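Local structure of NAD-dependent epimerase/dehydratase (Methylobacillus flagellatus KT, 3GPI) at residues E17-R21 with R187-A192; L89-L93 with L143-Y147; W120-D124 with R208-V212; L223-L227 with Y266-G271. The protein is of unknown function but, as a Rossmann-fold member of the NAD-dependent epimerase/dehydratase family, probably binds a nicotinamide dinucleotide and acts on a small-molecule substrate. All coordinates share one frame; numbering follows the deposited sequence. Where two conformers were deposited one is given.

Contact 1 (E17-R21 with R187-A192); sequences ELARR and RDDGAA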
loop_
_atom_site.group_PDB
_atom_site.type_symbol
_atom_site.label_atom_id
_atom_site.label_comp_id
_atom_site.label_asym_id
_atom_site.label_seq_id
_atom_site.Cartn_x
_atom_site.Cartn_y
_atom_site.Cartn_z
ATOM N N GLU A 17 -3.961 10.367 -1.167
ATOM C CA GLU A 17 -3.352 10.579 -2.453
ATOM C C GLU A 17 -4.177 9.952 -3.565
ATOM O O GLU A 17 -4.322 10.541 -4.633
ATOM C CB GLU A 17 -1.898 10.055 -2.465
ATOM C CG GLU A 17 -1.174 10.126 -3.812
ATOM C CD GLU A 17 -0.948 11.527 -4.356
ATOM O OE1 GLU A 17 -1.129 12.517 -3.597
ATOM O OE2 GLU A 17 -0.604 11.625 -5.548
ATOM N N LEU A 18 -4.756 8.787 -3.281
ATOM C CA LEU A 18 -5.655 8.144 -4.231
ATOM C C LEU A 18 -6.857 9.040 -4.483
ATOM O O LEU A 18 -7.271 9.246 -5.624
ATOM C CB LEU A 18 -6.076 6.801 -3.669
ATOM C CG LEU A 18 -7.091 6.069 -4.565
ATOM C CD1 LEU A 18 -6.581 5.859 -5.981
ATOM C CD2 LEU A 18 -7.436 4.723 -3.909
ATOM N N ALA A 19 -7.440 9.564 -3.404
ATOM C CA ALA A 19 -8.612 10.429 -3.580
ATOM C C ALA A 19 -8.274 11.619 -4.461
ATOM O O ALA A 19 -9.070 11.998 -5.326
ATOM C CB ALA A 19 -9.156 10.895 -2.225
ATOM N N ARG A 20 -7.108 12.208 -4.247
ATOM C CA ARG A 20 -6.718 13.389 -5.011
ATOM C C ARG A 20 -6.660 13.079 -6.494
ATOM O O ARG A 20 -7.177 13.820 -7.336
ATOM C CB ARG A 20 -5.370 13.908 -4.488
ATOM C CG ARG A 20 -4.887 15.212 -5.118
ATOM C CD ARG A 20 -3.416 15.564 -4.738
ATOM N NE ARG A 20 -2.456 14.629 -5.352
ATOM C CZ ARG A 20 -2.005 14.718 -6.602
ATOM N NH1 ARG A 20 -2.429 15.704 -7.393
ATOM N NH2 ARG A 20 -1.134 13.837 -7.076
ATOM N N ARG A 21 -6.059 11.935 -6.831
ATOM C CA ARG A 21 -5.921 11.529 -8.226
ATOM C C ARG A 21 -7.271 11.213 -8.857
ATOM O O ARG A 21 -7.565 11.686 -9.967
ATOM C CB ARG A 21 -4.951 10.344 -8.325
ATOM C CG ARG A 21 -3.508 10.756 -8.019
ATOM C CD ARG A 21 -2.528 9.563 -7.886
ATOM N NE ARG A 21 -1.183 10.092 -7.639
ATOM C CZ ARG A 21 -0.312 10.446 -8.577
ATOM N NH1 ARG A 21 -0.540 10.202 -9.875
ATOM N NH2 ARG A 21 0.835 10.966 -8.189
ATOM N N ARG A 187 4.391 5.879 -2.129
ATOM C CA ARG A 187 2.977 6.231 -1.940
ATOM C C ARG A 187 2.294 6.646 -3.239
ATOM O O ARG A 187 1.163 6.232 -3.518
ATOM C CB ARG A 187 2.856 7.365 -0.925
ATOM C CG ARG A 187 1.425 7.851 -0.654
ATOM C CD ARG A 187 1.466 9.305 -0.124
ATOM N NE ARG A 187 1.823 10.271 -1.156
ATOM C CZ ARG A 187 1.964 11.572 -0.958
ATOM N NH1 ARG A 187 1.801 12.080 0.254
ATOM N NH2 ARG A 187 2.325 12.351 -1.964
ATOM N N ASP A 188 2.943 7.477 -4.048
ATOM C CA ASP A 188 2.269 7.984 -5.237
ATOM C C ASP A 188 2.112 6.915 -6.304
ATOM O O ASP A 188 1.159 6.948 -7.075
ATOM C CB ASP A 188 3.024 9.143 -5.843
ATOM C CG ASP A 188 3.012 10.395 -4.979
ATOM O OD1 ASP A 188 2.353 10.466 -3.933
ATOM O OD2 ASP A 188 3.653 11.378 -5.423
ATOM N N ASP A 189 3.053 5.972 -6.396
ATOM C CA ASP A 189 2.831 4.839 -7.291
ATOM C C ASP A 189 1.750 3.901 -6.800
ATOM O O ASP A 189 0.994 3.345 -7.598
ATOM C CB ASP A 189 4.144 4.048 -7.496
ATOM C CG ASP A 189 5.002 4.643 -8.585
ATOM O OD1 ASP A 189 4.434 4.905 -9.671
ATOM O OD2 ASP A 189 6.234 4.792 -8.390
ATOM N N GLY A 190 1.674 3.647 -5.490
ATOM C CA GLY A 190 0.598 2.805 -4.981
ATOM C C GLY A 190 -0.755 3.436 -5.328
ATOM O O GLY A 190 -1.664 2.746 -5.793
ATOM N N ALA A 191 -0.892 4.756 -5.102
ATOM C CA ALA A 191 -2.141 5.413 -5.395
ATOM C C ALA A 191 -2.418 5.436 -6.889
ATOM O O ALA A 191 -3.559 5.170 -7.297
ATOM C CB ALA A 191 -2.088 6.854 -4.866
ATOM N N ALA A 192 -1.409 5.793 -7.674
ATOM C CA ALA A 192 -1.613 5.906 -9.120
ATOM C C ALA A 192 -1.877 4.542 -9.738
ATOM O O ALA A 192 -2.621 4.437 -10.706
ATOM C CB ALA A 192 -0.422 6.566 -9.788
#
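The helix that follows the first strand of the Rossmann fold, 13-24, packs here on the start of helix 187-201, their short axes crossing at -53° and 8.8 Å apart. Ala191 makes so close an approach possible: its CB lies 3.6 Å from Glu17 CG, and the Leu18 and Ala191 CA atoms come within 4.6 Å. Glu17 CG stands anti to its own N (chi1 176°), and the bend at chi2 (64°) brings the carboxylate beside Asp188. There OE2 takes two bonds from one face of its plane, from Arg20 NH2 at 2.7 Å and from Arg21 NE at 2.7 Å. Arg187 grips Asp188 OD1 side-on with NE and NH2, in the guanidinium plane. Between the helices the charges meet less directly: Glu17 OE1 sits over the Arg187 guanidinium face, 3.8 Å from NH2, a long salt bridge without an aligned N-H. Glu17 OE2 and Asp188 OD1 are 3.6 Å apart, a repulsion the three arginines probably offset. Arg21 lays its guanidinium over Ala192 CB, its NH1 3.6 Å away. Leu18 touches the glycine-rich GxGxxG-type turn, a pattern consistent with the dinucleotide-binding beta-alpha-beta unit of Rossmann folds.

Contact 2 (L89-L93 with L143-Y147); sequences LRNTL and LLAAY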
loop_
_atom_site.group_PDB
_atom_site.type_symbol
_atom_site.label_atom_id
_atom_site.label_comp_id
_atom_site.label_asym_id
_atom_site.label_seq_id
_atom_site.Cartn_x
_atom_site.Cartn_y
_atom_site.Cartn_z
ATOM N N LEU A 89 -13.597 -5.176 7.365
ATOM C CA LEU A 89 -13.964 -5.436 5.973
ATOM C C LEU A 89 -15.347 -6.092 5.864
ATOM O O LEU A 89 -16.154 -5.750 4.999
ATOM C CB LEU A 89 -12.897 -6.316 5.313
ATOM C CG LEU A 89 -13.172 -6.790 3.875
ATOM C CD1 LEU A 89 -13.300 -5.593 2.885
ATOM C CD2 LEU A 89 -12.097 -7.756 3.414
ATOM N N ARG A 90 -15.615 -7.051 6.751
ATOM C CA ARG A 90 -16.918 -7.721 6.766
ATOM C C ARG A 90 -18.027 -6.717 7.077
ATOM O O ARG A 90 -19.055 -6.722 6.372
ATOM C CB ARG A 90 -16.981 -8.913 7.747
ATOM C CG ARG A 90 -18.205 -9.802 7.516
ATOM C CD ARG A 90 -18.446 -10.774 8.671
ATOM N NE ARG A 90 -17.320 -11.677 8.874
ATOM C CZ ARG A 90 -17.059 -12.718 8.092
ATOM N NH1 ARG A 90 -17.847 -12.969 7.054
ATOM N NH2 ARG A 90 -16.014 -13.502 8.342
ATOM N N ASN A 91 -17.805 -5.866 8.068
ATOM C CA ASN A 91 -18.776 -4.851 8.487
ATOM C C ASN A 91 -19.040 -3.878 7.347
ATOM O O ASN A 91 -20.197 -3.546 7.075
ATOM C CB ASN A 91 -18.300 -4.091 9.728
ATOM C CG ASN A 91 -18.298 -4.962 10.980
ATOM O OD1 ASN A 91 -18.863 -6.056 10.984
ATOM N ND2 ASN A 91 -17.654 -4.476 12.017
ATOM N N THR A 92 -17.971 -3.460 6.672
ATOM C CA THR A 92 -18.071 -2.506 5.564
ATOM C C THR A 92 -18.813 -3.126 4.391
ATOM O O THR A 92 -19.722 -2.500 3.817
ATOM C CB THR A 92 -16.675 -2.049 5.116
ATOM O OG1 THR A 92 -16.031 -1.356 6.185
ATOM C CG2 THR A 92 -16.782 -1.063 3.975
ATOM N N LEU A 93 -18.477 -4.344 3.994
ATOM C CA LEU A 93 -19.199 -4.979 2.920
ATOM C C LEU A 93 -20.673 -5.186 3.243
ATOM O O LEU A 93 -21.542 -4.931 2.424
ATOM C CB LEU A 93 -18.557 -6.305 2.552
ATOM C CG LEU A 93 -17.133 -6.173 2.022
ATOM C CD1 LEU A 93 -16.451 -7.560 2.015
ATOM C CD2 LEU A 93 -17.166 -5.581 0.614
ATOM N N LEU A 143 -12.050 -13.469 2.565
ATOM C CA LEU A 143 -13.429 -13.036 2.410
ATOM C C LEU A 143 -13.721 -12.636 0.974
ATOM O O LEU A 143 -14.700 -13.066 0.369
ATOM C CB LEU A 143 -13.667 -11.851 3.335
ATOM C CG LEU A 143 -15.087 -11.419 3.712
ATOM C CD1 LEU A 143 -15.906 -12.587 4.336
ATOM C CD2 LEU A 143 -15.009 -10.268 4.673
ATOM N N LEU A 144 -12.843 -11.834 0.402
ATOM C CA LEU A 144 -13.057 -11.368 -0.960
ATOM C C LEU A 144 -13.215 -12.442 -2.043
ATOM O O LEU A 144 -13.496 -12.097 -3.194
ATOM C CB LEU A 144 -11.936 -10.409 -1.344
ATOM C CG LEU A 144 -11.884 -9.181 -0.446
ATOM C CD1 LEU A 144 -10.653 -8.336 -0.761
ATOM C CD2 LEU A 144 -13.150 -8.368 -0.579
ATOM N N ALA A 145 -13.057 -13.733 -1.703
ATOM C CA ALA A 145 -13.171 -14.800 -2.717
ATOM C C ALA A 145 -14.510 -14.777 -3.485
ATOM O O ALA A 145 -14.541 -15.126 -4.673
ATOM C CB ALA A 145 -12.940 -16.193 -2.090
ATOM N N ALA A 146 -15.570 -14.351 -2.801
ATOM C CA ALA A 146 -16.930 -14.289 -3.373
ATOM C C ALA A 146 -17.252 -12.993 -4.089
ATOM O O ALA A 146 -18.327 -12.855 -4.680
ATOM C CB ALA A 146 -17.962 -14.522 -2.301
ATOM N N TYR A 147 -16.342 -12.023 -4.005
ATOM C CA TYR A 147 -16.555 -10.706 -4.587
ATOM C C TYR A 147 -15.720 -10.480 -5.831
ATOM O O TYR A 147 -14.614 -10.978 -5.940
ATOM C CB TYR A 147 -16.148 -9.641 -3.579
ATOM C CG TYR A 147 -17.099 -9.546 -2.425
ATOM C CD1 TYR A 147 -17.063 -10.500 -1.404
ATOM C CD2 TYR A 147 -18.035 -8.513 -2.360
ATOM C CE1 TYR A 147 -17.950 -10.442 -0.349
ATOM C CE2 TYR A 147 -18.935 -8.432 -1.296
ATOM C CZ TYR A 147 -18.872 -9.403 -0.298
ATOM O OH TYR A 147 -19.757 -9.321 0.755
#
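Leu89 and Leu93, on one side of helix 86-95, meet Leu143, Leu144 and Tyr147, in and around the short 3-10 turn 144-146 that precedes strand 149-158, on the outside of the Rossmann-type sheet. Apolar contacts dominate. Leu143 lays its CD2 methyl against the helix, 3.8 Å from Arg90 CA, with Leu89 CG at 4.0 Å and Leu93 CD1 at 4.1 Å; the Leu89 and Leu143 side chains run past each other in opposite directions. Leu144 crosses Leu89 at about a right angle, its CG 4.1 Å from Leu89 CD2. Behind these leucines lies the sheet: Phe106 of strand 103-109 touches Leu89 and Leu144, and Val104 touches Leu93 and Leu144.

The second kind is polar against apolar. In the Arg90 conformer given, the bend at chi3 (-60°) brings the guanidinium obliquely beside Leu143 CD1, a contact that a second conformer makes doubtful. No hydrogen bond links the two segments; the contact is van der Waals packing and CH-pi.

The CH-pi contact is the third kind. Leu93 and Tyr147 approach from opposite directions, and Leu93 CD1 lies over one face of the ring, 4.2 Å from its centroid and 25° off the ring normal. It is displaced toward the phenol end, 3.8 Å from Tyr147 CZ, while Leu93 CB sits 3.7 Å from Tyr147 OH.

Contact 3 (W120-D124 with R208-V212); sequences WLDED and RLYIV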
loop_
_atom_site.group_PDB
_atom_site.type_symbol
_atom_site.label_atom_id
_atom_site.label_comp_id
_atom_site.label_asym_id
_atom_site.label_seq_id
_atom_site.Cartn_x
_atom_site.Cartn_y
_atom_site.Cartn_z
ATOM N N TRP A 120 13.144 -14.775 -5.738
ATOM C CA TRP A 120 12.070 -13.871 -6.140
ATOM C C TRP A 120 10.733 -14.559 -5.991
ATOM O O TRP A 120 10.537 -15.647 -6.540
ATOM C CB TRP A 120 12.222 -13.518 -7.592
ATOM C CG TRP A 120 13.421 -12.686 -7.888
ATOM C CD1 TRP A 120 14.683 -13.123 -8.177
ATOM C CD2 TRP A 120 13.463 -11.263 -7.958
ATOM N NE1 TRP A 120 15.509 -12.048 -8.433
ATOM C CE2 TRP A 120 14.778 -10.892 -8.297
ATOM C CE3 TRP A 120 12.503 -10.261 -7.741
ATOM C CZ2 TRP A 120 15.162 -9.558 -8.446
ATOM C CZ3 TRP A 120 12.875 -8.958 -7.879
ATOM C CH2 TRP A 120 14.190 -8.606 -8.261
ATOM N N LEU A 121 9.812 -13.936 -5.265
ATOM C CA LEU A 121 8.454 -14.441 -5.104
ATOM C C LEU A 121 7.501 -13.581 -5.905
ATOM O O LEU A 121 7.731 -12.382 -6.073
ATOM C CB LEU A 121 8.006 -14.375 -3.637
ATOM C CG LEU A 121 8.962 -15.012 -2.634
ATOM C CD1 LEU A 121 8.355 -15.017 -1.250
ATOM C CD2 LEU A 121 9.356 -16.391 -3.119
ATOM N N ASP A 122 6.424 -14.197 -6.362
ATOM C CA ASP A 122 5.369 -13.455 -7.018
ATOM C C ASP A 122 3.985 -13.949 -6.605
ATOM O O ASP A 122 3.840 -14.639 -5.602
ATOM C CB ASP A 122 5.585 -13.439 -8.523
ATOM C CG ASP A 122 5.428 -14.790 -9.154
ATOM O OD1 ASP A 122 4.826 -15.714 -8.533
ATOM O OD2 ASP A 122 5.920 -14.907 -10.308
ATOM N N GLU A 123 2.936 -13.519 -7.310
ATOM C CA GLU A 123 1.569 -13.845 -6.897
ATOM C C GLU A 123 1.273 -15.340 -6.947
ATOM O O GLU A 123 0.329 -15.799 -6.275
ATOM C CB GLU A 123 0.537 -13.101 -7.775
ATOM C CG GLU A 123 0.622 -11.540 -7.749
ATOM C CD GLU A 123 1.711 -10.958 -8.684
ATOM O OE1 GLU A 123 2.486 -11.688 -9.358
ATOM O OE2 GLU A 123 1.841 -9.716 -8.749
ATOM N N ASP A 124 2.077 -16.077 -7.709
ATOM C CA ASP A 124 1.885 -17.532 -7.797
ATOM C C ASP A 124 2.436 -18.273 -6.588
ATOM O O ASP A 124 2.084 -19.426 -6.343
ATOM C CB ASP A 124 2.554 -18.090 -9.051
ATOM C CG ASP A 124 1.979 -17.537 -10.347
ATOM O OD1 ASP A 124 0.839 -17.033 -10.382
ATOM O OD2 ASP A 124 2.696 -17.659 -11.361
ATOM N N ARG A 208 -7.029 -10.845 -10.022
ATOM C CA ARG A 208 -7.488 -10.913 -8.648
ATOM C C ARG A 208 -6.429 -10.545 -7.597
ATOM O O ARG A 208 -6.787 -10.300 -6.466
ATOM C CB ARG A 208 -8.181 -12.248 -8.329
ATOM C CG ARG A 208 -9.597 -12.282 -8.929
ATOM C CD ARG A 208 -10.389 -13.495 -8.532
ATOM N NE ARG A 208 -10.818 -13.496 -7.137
ATOM C CZ ARG A 208 -11.921 -12.903 -6.682
ATOM N NH1 ARG A 208 -12.705 -12.245 -7.518
ATOM N NH2 ARG A 208 -12.212 -12.938 -5.379
ATOM N N LEU A 209 -5.165 -10.508 -7.993
ATOM C CA LEU A 209 -4.058 -10.281 -7.056
ATOM C C LEU A 209 -2.871 -9.688 -7.763
ATOM O O LEU A 209 -2.436 -10.188 -8.779
ATOM C CB LEU A 209 -3.673 -11.643 -6.437
ATOM C CG LEU A 209 -2.469 -11.680 -5.492
ATOM C CD1 LEU A 209 -2.671 -10.850 -4.241
ATOM C CD2 LEU A 209 -2.151 -13.154 -5.074
ATOM N N TYR A 210 -2.316 -8.620 -7.164
ATOM C CA TYR A 210 -1.017 -8.068 -7.600
ATOM C C TYR A 210 -0.174 -7.819 -6.397
ATOM O O TYR A 210 -0.674 -7.363 -5.355
ATOM C CB TYR A 210 -1.155 -6.678 -8.243
ATOM C CG TYR A 210 -1.945 -6.601 -9.537
ATOM C CD1 TYR A 210 -1.318 -6.740 -10.775
ATOM C CD2 TYR A 210 -3.315 -6.402 -9.508
ATOM C CE1 TYR A 210 -2.063 -6.658 -11.964
ATOM C CE2 TYR A 210 -4.068 -6.316 -10.696
ATOM C CZ TYR A 210 -3.425 -6.446 -11.899
ATOM O OH TYR A 210 -4.238 -6.373 -13.019
ATOM N N ILE A 211 1.113 -8.057 -6.573
ATOM C CA ILE A 211 2.127 -7.516 -5.679
ATOM C C ILE A 211 2.423 -6.093 -6.183
ATOM O O ILE A 211 2.703 -5.872 -7.371
ATOM C CB ILE A 211 3.401 -8.370 -5.713
ATOM C CG1 ILE A 211 3.090 -9.720 -5.058
ATOM C CG2 ILE A 211 4.521 -7.670 -4.866
ATOM C CD1 ILE A 211 4.247 -10.736 -5.082
ATOM N N VAL A 212 2.326 -5.111 -5.290
ATOM C CA VAL A 212 2.570 -3.708 -5.644
ATOM C C VAL A 212 3.894 -3.323 -5.026
ATOM O O VAL A 212 3.977 -3.084 -3.815
ATOM C CB VAL A 212 1.405 -2.830 -5.143
ATOM C CG1 VAL A 212 1.575 -1.409 -5.665
ATOM C CG2 VAL A 212 0.086 -3.332 -5.707
HETATM O O HOH W 1 3.182 -7.493 -9.637
#
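Glu123 reaches from the loop after strand 120-121 to the backbone of strand 209-212, a strand that pairs in parallel with 149-158 in the main Rossmann-type sheet. The two segments are not paired as strands; the direct hydrogen bond between them comes from a single carboxylate. Glu123 CG lies anti to the carbonyl carbon (chi1 -60°) and passes Leu209 O, 3.5 Å away, and a bend at chi2 (82°) turns the carboxylate to the amide of Ile211. There OE2 accepts from Ile211 N at 2.8 Å in a nearly straight bond, 177° at the hydrogen, met on the anti side and somewhat out of the carboxylate plane. The other oxygen, OE1, is salt-bridged to Arg253, which also holds Asp124, so the carboxylate is fixed at both ends and its rotation is restrained.

Two apolar side chains flank the glutamate. Leu209 packs on its aliphatic part, CD2 lying 3.8 Å from Glu123 CB. Ile211, pointing like Leu209 toward the loop, crosses the Glu123 chain at a slant and carries CD1 on to the backbone of Asp122, 3.5 Å from its CA. Tyr210, between them, directs its CB away, and its ring meets Phe193 edge-to-face on helix 187-201. The loop itself is shaped by an Asx turn, in which Asp122 OD1 accepts from Asp124 N at 2.9 Å.

A water lies within hydrogen-bonding distance of both segments, 2.7 Å from Glu123 OE2 and 2.8 Å from Ile211 O, though it has more acceptors nearby than protons to give.

Contact 4 (L223-L227 with Y266-G271); sequences LLRWL and YVSGYG. With EDO (1,2-ethanediol), chain B.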
loop_
_atom_site.group_PDB
_atom_site.type_symbol
_atom_site.label_atom_id
_atom_site.label_comp_id
_atom_site.label_asym_id
_atom_site.label_seq_id
_atom_site.Cartn_x
_atom_site.Cartn_y
_atom_site.Cartn_z
ATOM N N LEU A 223 20.813 0.268 0.836
ATOM C CA LEU A 223 19.941 1.432 0.817
ATOM C C LEU A 223 20.431 2.469 1.828
ATOM O O LEU A 223 20.521 3.644 1.495
ATOM C CB LEU A 223 18.505 0.995 1.147
ATOM C CG LEU A 223 17.519 2.149 1.234
ATOM C CD1 LEU A 223 17.428 2.966 -0.080
ATOM C CD2 LEU A 223 16.138 1.657 1.597
ATOM N N LEU A 224 20.773 2.017 3.028
ATOM C CA LEU A 224 21.241 2.932 4.078
ATOM C C LEU A 224 22.533 3.619 3.663
ATOM O O LEU A 224 22.636 4.815 3.855
ATOM C CB LEU A 224 21.379 2.195 5.400
ATOM C CG LEU A 224 20.086 1.781 6.059
ATOM C CD1 LEU A 224 20.395 0.722 7.133
ATOM C CD2 LEU A 224 19.339 3.005 6.635
ATOM N N ARG A 225 23.468 2.886 3.049
ATOM C CA ARG A 225 24.706 3.530 2.605
ATOM C C ARG A 225 24.452 4.514 1.481
ATOM O O ARG A 225 25.074 5.559 1.460
ATOM C CB ARG A 225 25.722 2.485 2.179
ATOM C CG ARG A 225 26.350 1.756 3.349
ATOM C CD ARG A 225 27.304 0.740 2.829
ATOM N NE ARG A 225 28.061 0.144 3.911
ATOM C CZ ARG A 225 29.289 -0.335 3.740
ATOM N NH1 ARG A 225 29.897 -0.230 2.554
ATOM N NH2 ARG A 225 29.901 -0.892 4.777
ATOM N N TRP A 226 23.547 4.181 0.547
ATOM C CA TRP A 226 23.254 5.091 -0.578
ATOM C C TRP A 226 22.652 6.381 0.007
ATOM O O TRP A 226 23.012 7.521 -0.389
ATOM C CB TRP A 226 22.253 4.360 -1.521
ATOM C CG TRP A 226 21.968 5.130 -2.818
ATOM C CD1 TRP A 226 22.608 4.959 -4.017
ATOM C CD2 TRP A 226 20.980 6.132 -3.028
ATOM N NE1 TRP A 226 22.082 5.801 -4.953
ATOM C CE2 TRP A 226 21.077 6.532 -4.379
ATOM C CE3 TRP A 226 20.001 6.715 -2.222
ATOM C CZ2 TRP A 226 20.238 7.512 -4.938
ATOM C CZ3 TRP A 226 19.154 7.685 -2.773
ATOM C CH2 TRP A 226 19.299 8.086 -4.126
ATOM N N LEU A 227 21.718 6.227 0.946
ATOM C CA LEU A 227 21.098 7.370 1.584
ATOM C C LEU A 227 22.084 8.193 2.436
ATOM O O LEU A 227 22.001 9.429 2.496
ATOM C CB LEU A 227 19.929 6.911 2.430
ATOM C CG LEU A 227 18.686 6.483 1.627
ATOM C CD1 LEU A 227 17.668 5.844 2.516
ATOM C CD2 LEU A 227 18.088 7.671 0.827
ATOM N N TYR A 266 14.457 2.988 -5.931
ATOM C CA TYR A 266 14.766 3.838 -4.793
ATOM C C TYR A 266 15.589 5.079 -5.188
ATOM O O TYR A 266 15.504 6.103 -4.521
ATOM C CB TYR A 266 15.517 2.997 -3.732
ATOM C CG TYR A 266 16.936 2.652 -4.171
ATOM C CD1 TYR A 266 18.009 3.403 -3.704
ATOM C CD2 TYR A 266 17.191 1.565 -5.021
ATOM C CE1 TYR A 266 19.315 3.109 -4.073
ATOM C CE2 TYR A 266 18.506 1.262 -5.423
ATOM C CZ TYR A 266 19.553 2.024 -4.912
ATOM O OH TYR A 266 20.848 1.717 -5.279
ATOM N N VAL A 267 16.375 4.956 -6.244
ATOM C CA VAL A 267 17.204 6.099 -6.714
ATOM C C VAL A 267 16.308 7.276 -7.107
ATOM O O VAL A 267 16.537 8.419 -6.675
ATOM C CB VAL A 267 18.104 5.690 -7.877
ATOM C CG1 VAL A 267 18.843 6.881 -8.496
ATOM C CG2 VAL A 267 19.152 4.658 -7.389
ATOM N N SER A 268 15.247 6.982 -7.865
ATOM C CA SER A 268 14.262 7.981 -8.273
ATOM C C SER A 268 13.442 8.516 -7.098
ATOM O O SER A 268 13.280 9.732 -6.895
ATOM C CB SER A 268 13.328 7.352 -9.313
ATOM O OG SER A 268 14.091 7.011 -10.450
ATOM N N GLY A 269 12.867 7.599 -6.316
ATOM C CA GLY A 269 12.001 7.975 -5.240
ATOM C C GLY A 269 12.716 8.714 -4.124
ATOM O O GLY A 269 12.266 9.788 -3.692
ATOM N N TYR A 270 13.799 8.135 -3.621
ATOM C CA TYR A 270 14.527 8.834 -2.579
ATOM C C TYR A 270 15.247 10.061 -3.115
ATOM O O TYR A 270 15.345 11.047 -2.396
ATOM C CB TYR A 270 15.455 7.896 -1.814
ATOM C CG TYR A 270 14.725 7.053 -0.809
ATOM C CD1 TYR A 270 14.184 7.619 0.334
ATOM C CD2 TYR A 270 14.551 5.689 -1.004
ATOM C CE1 TYR A 270 13.488 6.874 1.281
ATOM C CE2 TYR A 270 13.863 4.905 -0.050
ATOM C CZ TYR A 270 13.337 5.501 1.078
ATOM O OH TYR A 270 12.650 4.759 1.985
ATOM N N GLY A 271 15.698 10.012 -4.364
ATOM C CA GLY A 271 16.188 11.272 -5.008
ATOM C C GLY A 271 15.156 12.412 -4.882
ATOM O O GLY A 271 15.484 13.541 -4.442
HETATM C C1 EDO B . 11.841 1.430 2.497
HETATM O O1 EDO B . 12.317 2.178 1.431
HETATM C C2 EDO B . 12.414 0.090 2.183
HETATM O O2 EDO B . 13.334 -0.154 3.210
#
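Helices 220-230 and 266-277 cross at -47° with short axes 11.7 Å apart, a wide spacing filled by large aromatic and leucine side chains in the region that follows the Rossmann-type core. Trp226 and Tyr266 form a T-shaped pair: the tyrosine edge points at the indole face, centroids of the five-membered and phenol rings 4.9 Å apart, planes at 80°. The touching atom is Tyr266 CE1, 3.6 Å from Trp226 CG. Tyr266 takes the crowded position (chi1 71°), with CG between N and the carbonyl carbon, and this swings its ring across the gap.

The far rim of the indole rests on the other helix, Trp226 CZ2 3.9 Å from Val267 CG1 and CZ3 3.8 Å from Tyr270 CB. Leu223 slides past Tyr266 in the opposite direction, its CD1 3.7 Å from Tyr266 CD1. Leu227 CD2 sits 3.7 Å from Tyr270 CB.

Tyr270 extends beyond these contacts; it stacks with Tyr158, and its OH is hydrogen-bonded to O1 of a 1,2-ethanediol, 2.7 Å away and near the ring plane. Arg184 NE binds the same diol. Between the helices no hydrogen bond forms, so the interface holds by apolar and ring contacts, while the hydroxyl of Tyr270 is turned to a site that accepts a small diol, probably from the crystallisation liquor.

Overall arrangement
Contacts 1, 2 and 3 all involve the Rossmann-type core, whereas contact 4 packs two later helices; its centre is about 38 Å from that of contact 2, on the opposite side of the chain's centre. Contact 2 is nested within the loop closed by contact 1, their centres about 23 Å apart. Contacts 2 and 3 touch directly, since Arg208 NH1 lies 2.8 Å from Tyr147 O, a probable hydrogen bond. Helix 187-201 of contact 1 leads on to strand 209-212 of contact 3. The glycine-rich turn beside contact 1 is the likely dinucleotide site; contact 4, where Tyr270 binds the diol, lies about 7 Å from contact 1 at the nearest atoms.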